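PDB 6O43: Orf11 from Staphylococcus phage P68, which probably acts as a phage lysin that attacks the cell wall of the staphylococcal host. Local coordinates for residues Q4-K9 with P177-A182; P110-A115 with A153-A158; F121-V126 with A158-G163. One frame throughout, in Å; residues are numbered along the deposited sequence.

Interaction 1: residues Q4-K9 with P177-A182; sequences QEKIDK and PFLDGA
I7 and L179 form the closest pair where helix 3-11 crosses helix 177-187 almost perpendicularly. The short axes run at 92° to each other and approach to 8.4 Å. I7 splits its branches between two consecutive residues, L179 and F178. Its CG1 lies beside the backbone N and reaches L179 CB at 3.8 Å. CG2, anti to the N, meets F178 CB at 4.1 Å, and the I7 and F178 side chains stand at about a right angle. The F178 ring leads away from 4-9 toward A157 and A158 of helix 152-159, still touching F10 and T11. One residue earlier, the K6 side chain crosses L179 obliquely and touches it through CE, 4.0 Å from L179 CD1, while K6 CB lies 4.1 Å from A182 CB. The small A182 also faces the K6 backbone: its CB sits 4.0 Å from K6 O. Chi3 (-80°) turns K6 CE toward L179 CD1; NZ, set by chi4, makes a weak hydrogen bond to N183 OD1. The two segments exchange no polar bond and bury 256 Å² between them, mainly through carbon contacts, so the crossing of these near-terminal helices rests on shape and apolar burial.

Interaction 2: residues P110-A115 with A153-A158; sequences PSWYDA and AATWAA
T155 and W156, neighbours on helix 152-159, grip the loop 110-115 through two side-chain-to-main-chain hydrogen bonds, joining a helix to a loop in an all-helical fold without strands. The first is nearly straight: S111 N donates to T155 OG1 at 2.9 Å, with an angle of 166° at the hydrogen. T155 OG1 also bonds I148 O, so the buried hydroxyl has partners in two different loops. In the second bond W156 NE1 donates to W112 O, again at 2.9 Å. That oxygen lies close to the indole plane, but the donor stands above the carbonyl plane, 58° out of it. The tryptophan of the loop is satisfied in another direction, since W112 NE1 bonds N131 OD1 on helix 124-136. D114 turns back on its own loop, where OD1 takes the amide of G116 in an Asx turn, and D114 CB lies 4.2 Å from W156 CH2. Between the bonds, apolar packing comes from T155. Its first torsion sets OG1 beside the backbone N, where it takes S111 N, and CG2 falls anti to that N, with T155 CG2 touching P110 CB at 3.7 Å. The same methyl makes a CH-pi contact over the W112 six-membered ring, its CG2 3.7 Å from the centroid and 18° off the normal.

Interaction 3: residues F121-V126 with A158-G163; sequences FVPQDV and AYYPLG
Y160 pushes its ring among F121, V122, P123 and V126, at the point where the chain leaves helix 152-159. Y160 CB starts the contact near V126 CG1. CG, anti to the backbone N (chi1 -170°), meets both V126 CG1 and V122 CG1. Beyond it, Y160 CD1 approaches V126 CG1 to 3.7 Å, the two side chains standing at about a right angle. On the other flank Y160 CD2 meets V122 CG2 at 3.9 Å, while V122 CG1 lies over one ring face, opposite L162 CB on the other. Further out, CE2 meets the edge of the phenylalanine, with Y160 CE2 3.7 Å from F121 CE1, both atoms close to the partner's ring plane. Y160 CE1 and CZ come up against the proline, CZ at 3.6 Å from P123 CD. At the tip Y160 OH bonds a water at 3.0 Å, and this water donates to F121 O at 2.6 Å.

The F121 ring edge also abuts the backbone of G163, its CE1 3.5 Å from G163 CA; without a side chain at G163, the phenylalanine reaches the main chain of the 3-10 turn directly. A second water donates to both V126 O and Y159 O, the latter bond being 3.3 Å long. The Y159 hydroxyl itself bonds D133 on helix 124-136. The direct contacts are mostly between carbons, and two waters link main-chain oxygens and the Y160 hydroxyl across the contact.

How the interactions relate
Helix 152-159 supplies residues to interactions 2 and 3 and is packed against by interaction 1. Interactions 2 and 3 share A158, and their centres are about 8 Å apart; their segments alternate along the chain, which ties both ends of the 110-126 region to the 153-163 region. The W156 and F121 rings meet, with W156 CZ2 3.6 Å from F121 CE2, and W112 CH2 packs 3.5 Å from Y159 CB, so the two contacts are continuous. Interaction 1, its centre about 15 and 16 Å from those of 2 and 3, meets the helix through F178 CD2, 3.5 Å from A157 CB, and through a probable hydrogen bond from Q4 NE2 to A158 O at 3.2 Å. None of these residues belongs to the triiodobenzene ligand pocket of W39 and R86-Y89.

Interaction 1: residues Q4-K9 with P177-A182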
loop_
_atom_site.group_PDB
_atom_site.type_symbol
_atom_site.label_atom_id
_atom_site.label_comp_id
_atom_site.label_asym_id
_atom_site.label_seq_id
_atom_site.Cartn_x
_atom_site.Cartn_y
_atom_site.Cartn_z
ATOM N N GLN A 4 12.777 -1.108 -9.464
ATOM C CA GLN A 4 11.902 -2.235 -9.775
ATOM C C GLN A 4 12.115 -3.378 -8.792
ATOM O O GLN A 4 11.156 -4.042 -8.378
ATOM C CB GLN A 4 12.140 -2.702 -11.211
ATOM C CG GLN A 4 11.057 -3.628 -11.730
ATOM C CD GLN A 4 9.670 -3.039 -11.552
ATOM O OE1 GLN A 4 9.381 -1.941 -12.027
ATOM N NE2 GLN A 4 8.806 -3.762 -10.845
ATOM N N GLU A 5 13.368 -3.614 -8.400
ATOM C CA GLU A 5 13.657 -4.645 -7.410
ATOM C C GLU A 5 13.006 -4.321 -6.071
ATOM O O GLU A 5 12.472 -5.211 -5.399
ATOM C CB GLU A 5 15.170 -4.800 -7.261
ATOM C CG GLU A 5 15.625 -5.754 -6.170
ATOM C CD GLU A 5 17.135 -5.891 -6.132
ATOM O OE1 GLU A 5 17.771 -5.673 -7.186
ATOM O OE2 GLU A 5 17.683 -6.204 -5.055
ATOM N N LYS A 6 13.038 -3.050 -5.665
ATOM C CA LYS A 6 12.367 -2.658 -4.430
ATOM C C LYS A 6 10.854 -2.768 -4.567
ATOM O O LYS A 6 10.175 -3.258 -3.655
ATOM C CB LYS A 6 12.777 -1.239 -4.039
ATOM C CG LYS A 6 14.246 -1.116 -3.656
ATOM C CD LYS A 6 14.548 0.185 -2.924
ATOM C CE LYS A 6 14.700 1.353 -3.884
ATOM N NZ LYS A 6 15.757 2.297 -3.414
ATOM N N ILE A 7 10.308 -2.321 -5.699
ATOM C CA ILE A 7 8.875 -2.469 -5.944
ATOM C C ILE A 7 8.481 -3.939 -5.888
ATOM O O ILE A 7 7.500 -4.313 -5.233
ATOM C CB ILE A 7 8.494 -1.838 -7.295
ATOM C CG1 ILE A 7 8.702 -0.324 -7.257
ATOM C CG2 ILE A 7 7.056 -2.187 -7.663
ATOM C CD1 ILE A 7 8.793 0.310 -8.638
ATOM N N ASP A 8 9.238 -4.794 -6.582
ATOM C CA ASP A 8 8.913 -6.218 -6.626
ATOM C C ASP A 8 8.889 -6.820 -5.227
ATOM O O ASP A 8 7.910 -7.463 -4.833
ATOM C CB ASP A 8 9.913 -6.960 -7.514
ATOM C CG ASP A 8 9.667 -6.729 -8.993
ATOM O OD1 ASP A 8 8.652 -6.088 -9.340
ATOM O OD2 ASP A 8 10.491 -7.190 -9.807
ATOM N N LYS A 9 9.964 -6.623 -4.461
ATOM C CA LYS A 9 9.986 -7.133 -3.095
ATOM C C LYS A 9 8.787 -6.627 -2.303
ATOM O O LYS A 9 8.201 -7.367 -1.504
ATOM C CB LYS A 9 11.292 -6.735 -2.404
ATOM C CG LYS A 9 12.544 -7.292 -3.066
ATOM C CD LYS A 9 13.790 -6.961 -2.258
ATOM N N PRO A 177 3.017 4.175 -4.804
ATOM C CA PRO A 177 2.957 3.812 -3.379
ATOM C C PRO A 177 3.885 2.667 -3.016
ATOM O O PRO A 177 4.390 2.630 -1.888
ATOM C CB PRO A 177 1.483 3.436 -3.171
ATOM C CG PRO A 177 1.005 3.015 -4.544
ATOM C CD PRO A 177 1.754 3.893 -5.510
ATOM N N PHE A 178 4.132 1.737 -3.941
ATOM C CA PHE A 178 4.986 0.598 -3.631
ATOM C C PHE A 178 6.443 1.022 -3.484
ATOM O O PHE A 178 7.131 0.587 -2.552
ATOM C CB PHE A 178 4.843 -0.478 -4.706
ATOM C CG PHE A 178 3.416 -0.802 -5.050
ATOM C CD1 PHE A 178 2.532 -1.220 -4.068
ATOM C CD2 PHE A 178 2.963 -0.700 -6.357
ATOM C CE1 PHE A 178 1.217 -1.521 -4.380
ATOM C CE2 PHE A 178 1.649 -1.001 -6.679
ATOM C CZ PHE A 178 0.774 -1.413 -5.687
ATOM N N LEU A 179 6.932 1.869 -4.391
ATOM C CA LEU A 179 8.301 2.359 -4.269
ATOM C C LEU A 179 8.457 3.248 -3.041
ATOM O O LEU A 179 9.402 3.086 -2.260
ATOM C CB LEU A 179 8.710 3.111 -5.534
ATOM C CG LEU A 179 10.139 3.662 -5.531
ATOM C CD1 LEU A 179 11.142 2.543 -5.300
ATOM C CD2 LEU A 179 10.447 4.402 -6.826
ATOM N N ASP A 180 7.542 4.200 -2.857
ATOM C CA ASP A 180 7.609 5.068 -1.685
ATOM C C ASP A 180 7.544 4.260 -0.395
ATOM O O ASP A 180 8.260 4.556 0.570
ATOM C CB ASP A 180 6.481 6.098 -1.734
ATOM C CG ASP A 180 6.650 7.093 -2.867
ATOM O OD1 ASP A 180 7.675 7.019 -3.577
ATOM O OD2 ASP A 180 5.760 7.952 -3.047
ATOM N N GLY A 181 6.682 3.242 -0.355
ATOM C CA GLY A 181 6.599 2.406 0.831
ATOM C C GLY A 181 7.901 1.688 1.119
ATOM O O GLY A 181 8.380 1.670 2.257
ATOM N N ALA A 182 8.501 1.091 0.085
ATOM C CA ALA A 182 9.771 0.396 0.273
ATOM C C ALA A 182 10.856 1.346 0.764
ATOM O O ALA A 182 11.621 1.007 1.676
ATOM C CB ALA A 182 10.201 -0.279 -1.029
#

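Interaction 2: residues P110-A115 with A153-A158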
loop_
_atom_site.group_PDB
_atom_site.type_symbol
_atom_site.label_atom_id
_atom_site.label_comp_id
_atom_site.label_asym_id
_atom_site.label_seq_id
_atom_site.Cartn_x
_atom_site.Cartn_y
_atom_site.Cartn_z
ATOM N N PRO A 110 -4.425 -7.552 -13.597
ATOM C CA PRO A 110 -3.959 -6.164 -13.678
ATOM C C PRO A 110 -4.813 -5.347 -14.637
ATOM O O PRO A 110 -5.449 -5.870 -15.556
ATOM C CB PRO A 110 -2.515 -6.296 -14.184
ATOM C CG PRO A 110 -2.102 -7.700 -13.808
ATOM C CD PRO A 110 -3.373 -8.508 -13.989
ATOM N N SER A 111 -4.824 -4.038 -14.393
ATOM C CA SER A 111 -5.595 -3.074 -15.172
ATOM C C SER A 111 -4.611 -2.151 -15.879
ATOM O O SER A 111 -3.989 -1.295 -15.241
ATOM C CB SER A 111 -6.546 -2.291 -14.270
ATOM O OG SER A 111 -7.007 -1.123 -14.914
ATOM N N TRP A 112 -4.466 -2.323 -17.192
ATOM C CA TRP A 112 -3.375 -1.683 -17.914
ATOM C C TRP A 112 -3.728 -0.311 -18.474
ATOM O O TRP A 112 -2.822 0.407 -18.912
ATOM C CB TRP A 112 -2.890 -2.601 -19.039
ATOM C CG TRP A 112 -2.333 -3.884 -18.515
ATOM C CD1 TRP A 112 -2.930 -5.109 -18.543
ATOM C CD2 TRP A 112 -1.078 -4.061 -17.851
ATOM N NE1 TRP A 112 -2.113 -6.045 -17.949
ATOM C CE2 TRP A 112 -0.971 -5.426 -17.517
ATOM C CE3 TRP A 112 -0.029 -3.201 -17.515
ATOM C CZ2 TRP A 112 0.143 -5.948 -16.860
ATOM C CZ3 TRP A 112 1.077 -3.722 -16.862
ATOM C CH2 TRP A 112 1.153 -5.082 -16.543
ATOM N N TYR A 113 -5.001 0.087 -18.460
ATOM C CA TYR A 113 -5.377 1.412 -18.928
ATOM C C TYR A 113 -6.423 2.014 -18.003
ATOM O O TYR A 113 -7.187 1.301 -17.350
ATOM C CB TYR A 113 -5.901 1.384 -20.376
ATOM C CG TYR A 113 -7.236 0.698 -20.558
ATOM C CD1 TYR A 113 -7.314 -0.673 -20.760
ATOM C CD2 TYR A 113 -8.418 1.424 -20.542
ATOM C CE1 TYR A 113 -8.531 -1.305 -20.933
ATOM C CE2 TYR A 113 -9.642 0.803 -20.717
ATOM C CZ TYR A 113 -9.692 -0.563 -20.911
ATOM O OH TYR A 113 -10.905 -1.187 -21.085
ATOM N N ASP A 114 -6.444 3.345 -17.961
ATOM C CA ASP A 114 -7.359 4.097 -17.107
ATOM C C ASP A 114 -8.745 4.097 -17.743
ATOM O O ASP A 114 -8.983 4.794 -18.736
ATOM C CB ASP A 114 -6.832 5.516 -16.907
ATOM C CG ASP A 114 -7.769 6.389 -16.089
ATOM O OD1 ASP A 114 -8.835 5.902 -15.656
ATOM O OD2 ASP A 114 -7.428 7.573 -15.873
ATOM N N ALA A 115 -9.666 3.325 -17.162
ATOM C CA ALA A 115 -11.014 3.214 -17.706
ATOM C C ALA A 115 -11.726 4.556 -17.806
ATOM O O ALA A 115 -12.748 4.642 -18.497
ATOM C CB ALA A 115 -11.845 2.249 -16.857
ATOM N N ALA A 153 -3.416 2.909 -11.988
ATOM C CA ALA A 153 -2.229 3.493 -11.370
ATOM C C ALA A 153 -1.485 2.471 -10.520
ATOM O O ALA A 153 -0.248 2.457 -10.497
ATOM C CB ALA A 153 -2.613 4.711 -10.527
ATOM N N ALA A 154 -2.216 1.609 -9.811
ATOM C CA ALA A 154 -1.558 0.584 -9.007
ATOM C C ALA A 154 -0.884 -0.456 -9.893
ATOM O O ALA A 154 0.206 -0.947 -9.572
ATOM C CB ALA A 154 -2.567 -0.078 -8.070
ATOM N N THR A 155 -1.516 -0.803 -11.014
ATOM C CA THR A 155 -0.901 -1.735 -11.952
ATOM C C THR A 155 0.372 -1.153 -12.545
ATOM O O THR A 155 1.406 -1.826 -12.606
ATOM C CB THR A 155 -1.891 -2.098 -13.057
ATOM O OG1 THR A 155 -2.909 -2.946 -12.513
ATOM C CG2 THR A 155 -1.173 -2.816 -14.207
ATOM N N TRP A 156 0.312 0.102 -13.000
ATOM C CA TRP A 156 1.507 0.756 -13.525
ATOM C C TRP A 156 2.610 0.814 -12.477
ATOM O O TRP A 156 3.779 0.549 -12.782
ATOM C CB TRP A 156 1.164 2.163 -14.013
ATOM C CG TRP A 156 0.182 2.198 -15.139
ATOM C CD1 TRP A 156 -0.010 1.245 -16.102
ATOM C CD2 TRP A 156 -0.752 3.245 -15.420
ATOM N NE1 TRP A 156 -1.003 1.640 -16.967
ATOM C CE2 TRP A 156 -1.475 2.864 -16.570
ATOM C CE3 TRP A 156 -1.044 4.473 -14.815
ATOM C CZ2 TRP A 156 -2.474 3.662 -17.119
ATOM C CZ3 TRP A 156 -2.036 5.264 -15.366
ATOM C CH2 TRP A 156 -2.738 4.856 -16.506
ATOM N N ALA A 157 2.261 1.162 -11.236
ATOM C CA ALA A 157 3.272 1.258 -10.188
ATOM C C ALA A 157 3.971 -0.077 -9.970
ATOM O O ALA A 157 5.183 -0.118 -9.733
ATOM C CB ALA A 157 2.642 1.745 -8.882
ATOM N N ALA A 158 3.227 -1.178 -10.051
ATOM C CA ALA A 158 3.810 -2.490 -9.783
ATOM C C ALA A 158 4.574 -3.038 -10.985
ATOM O O ALA A 158 5.626 -3.666 -10.818
ATOM C CB ALA A 158 2.714 -3.473 -9.368
#

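Interaction 3: residues F121-V126 with A158-G163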
loop_
_atom_site.group_PDB
_atom_site.type_symbol
_atom_site.label_atom_id
_atom_site.label_comp_id
_atom_site.label_asym_id
_atom_site.label_seq_id
_atom_site.Cartn_x
_atom_site.Cartn_y
_atom_site.Cartn_z
ATOM N N PHE A 121 -1.342 2.299 -24.011
ATOM C CA PHE A 121 0.070 2.560 -24.265
ATOM C C PHE A 121 1.025 1.521 -23.693
ATOM O O PHE A 121 2.195 1.529 -24.084
ATOM C CB PHE A 121 0.465 3.934 -23.707
ATOM C CG PHE A 121 0.416 4.013 -22.205
ATOM C CD1 PHE A 121 1.524 3.674 -21.442
ATOM C CD2 PHE A 121 -0.739 4.420 -21.557
ATOM C CE1 PHE A 121 1.482 3.742 -20.054
ATOM C CE2 PHE A 121 -0.789 4.491 -20.172
ATOM C CZ PHE A 121 0.324 4.153 -19.420
ATOM N N VAL A 122 0.598 0.653 -22.786
ATOM C CA VAL A 122 1.550 -0.293 -22.192
ATOM C C VAL A 122 1.916 -1.354 -23.226
ATOM O O VAL A 122 1.017 -1.990 -23.806
ATOM C CB VAL A 122 0.963 -0.926 -20.932
ATOM C CG1 VAL A 122 1.963 -1.901 -20.324
ATOM C CG2 VAL A 122 0.597 0.155 -19.919
ATOM N N PRO A 123 3.203 -1.571 -23.495
ATOM C CA PRO A 123 3.597 -2.563 -24.500
ATOM C C PRO A 123 2.995 -3.932 -24.211
ATOM O O PRO A 123 2.785 -4.313 -23.057
ATOM C CB PRO A 123 5.125 -2.584 -24.395
ATOM C CG PRO A 123 5.473 -1.218 -23.902
ATOM C CD PRO A 123 4.360 -0.828 -22.963
ATOM N N GLN A 124 2.721 -4.671 -25.288
ATOM C CA GLN A 124 2.049 -5.959 -25.159
ATOM C C GLN A 124 2.875 -6.935 -24.328
ATOM O O GLN A 124 2.350 -7.601 -23.427
ATOM C CB GLN A 124 1.760 -6.536 -26.547
ATOM C CG GLN A 124 0.736 -7.653 -26.546
ATOM C CD GLN A 124 -0.576 -7.232 -25.911
ATOM O OE1 GLN A 124 -1.137 -6.185 -26.244
ATOM N NE2 GLN A 124 -1.066 -8.040 -24.976
ATOM N N ASP A 125 4.175 -7.038 -24.611
ATOM C CA ASP A 125 5.004 -7.975 -23.859
ATOM C C ASP A 125 5.098 -7.590 -22.387
ATOM O O ASP A 125 5.269 -8.461 -21.527
ATOM C CB ASP A 125 6.393 -8.074 -24.489
ATOM C CG ASP A 125 6.382 -8.838 -25.799
ATOM O OD1 ASP A 125 5.283 -9.208 -26.265
ATOM O OD2 ASP A 125 7.471 -9.077 -26.363
ATOM N N VAL A 126 4.981 -6.297 -22.074
ATOM C CA VAL A 126 4.928 -5.879 -20.678
ATOM C C VAL A 126 3.633 -6.353 -20.033
ATOM O O VAL A 126 3.632 -6.853 -18.901
ATOM C CB VAL A 126 5.091 -4.352 -20.567
ATOM C CG1 VAL A 126 4.639 -3.873 -19.196
ATOM C CG2 VAL A 126 6.538 -3.954 -20.818
ATOM N N ALA A 158 3.227 -1.178 -10.051
ATOM C CA ALA A 158 3.810 -2.490 -9.783
ATOM C C ALA A 158 4.574 -3.038 -10.985
ATOM O O ALA A 158 5.626 -3.666 -10.818
ATOM C CB ALA A 158 2.714 -3.473 -9.368
ATOM N N TYR A 159 4.070 -2.802 -12.201
ATOM C CA TYR A 159 4.526 -3.525 -13.382
ATOM C C TYR A 159 5.019 -2.655 -14.532
ATOM O O TYR A 159 5.623 -3.196 -15.466
ATOM C CB TYR A 159 3.398 -4.422 -13.914
ATOM C CG TYR A 159 3.060 -5.597 -13.026
ATOM C CD1 TYR A 159 4.061 -6.413 -12.505
ATOM C CD2 TYR A 159 1.740 -5.893 -12.712
ATOM C CE1 TYR A 159 3.750 -7.498 -11.698
ATOM C CE2 TYR A 159 1.420 -6.970 -11.910
ATOM C CZ TYR A 159 2.425 -7.769 -11.408
ATOM O OH TYR A 159 2.104 -8.842 -10.608
ATOM N N TYR A 160 4.768 -1.349 -14.519
ATOM C CA TYR A 160 5.209 -0.482 -15.606
ATOM C C TYR A 160 5.260 0.955 -15.105
ATOM O O TYR A 160 4.427 1.784 -15.495
ATOM C CB TYR A 160 4.279 -0.611 -16.817
ATOM C CG TYR A 160 4.793 0.076 -18.068
ATOM C CD1 TYR A 160 5.913 -0.401 -18.738
ATOM C CD2 TYR A 160 4.150 1.195 -18.585
ATOM C CE1 TYR A 160 6.381 0.221 -19.884
ATOM C CE2 TYR A 160 4.612 1.822 -19.727
ATOM C CZ TYR A 160 5.727 1.330 -20.369
ATOM O OH TYR A 160 6.188 1.951 -21.503
ATOM N N PRO A 161 6.219 1.276 -14.230
ATOM C CA PRO A 161 6.216 2.593 -13.573
ATOM C C PRO A 161 6.269 3.771 -14.529
ATOM O O PRO A 161 5.857 4.871 -14.142
ATOM C CB PRO A 161 7.465 2.536 -12.680
ATOM C CG PRO A 161 7.661 1.077 -12.405
ATOM C CD PRO A 161 7.262 0.388 -13.686
ATOM N N LEU A 162 6.763 3.593 -15.758
ATOM C CA LEU A 162 6.675 4.670 -16.741
ATOM C C LEU A 162 5.242 5.153 -16.911
ATOM O O LEU A 162 5.010 6.345 -17.144
ATOM C CB LEU A 162 7.229 4.215 -18.093
ATOM C CG LEU A 162 8.744 4.136 -18.278
ATOM C CD1 LEU A 162 9.065 3.755 -19.715
ATOM C CD2 LEU A 162 9.402 5.456 -17.912
ATOM N N GLY A 163 4.270 4.246 -16.797
ATOM C CA GLY A 163 2.875 4.620 -16.957
ATOM C C GLY A 163 2.399 5.659 -15.964
ATOM O O GLY A 163 1.383 6.318 -16.210
HETATM O O HOH W 1 4.282 3.045 -23.549
HETATM O O HOH W 2 5.121 -6.284 -16.400
#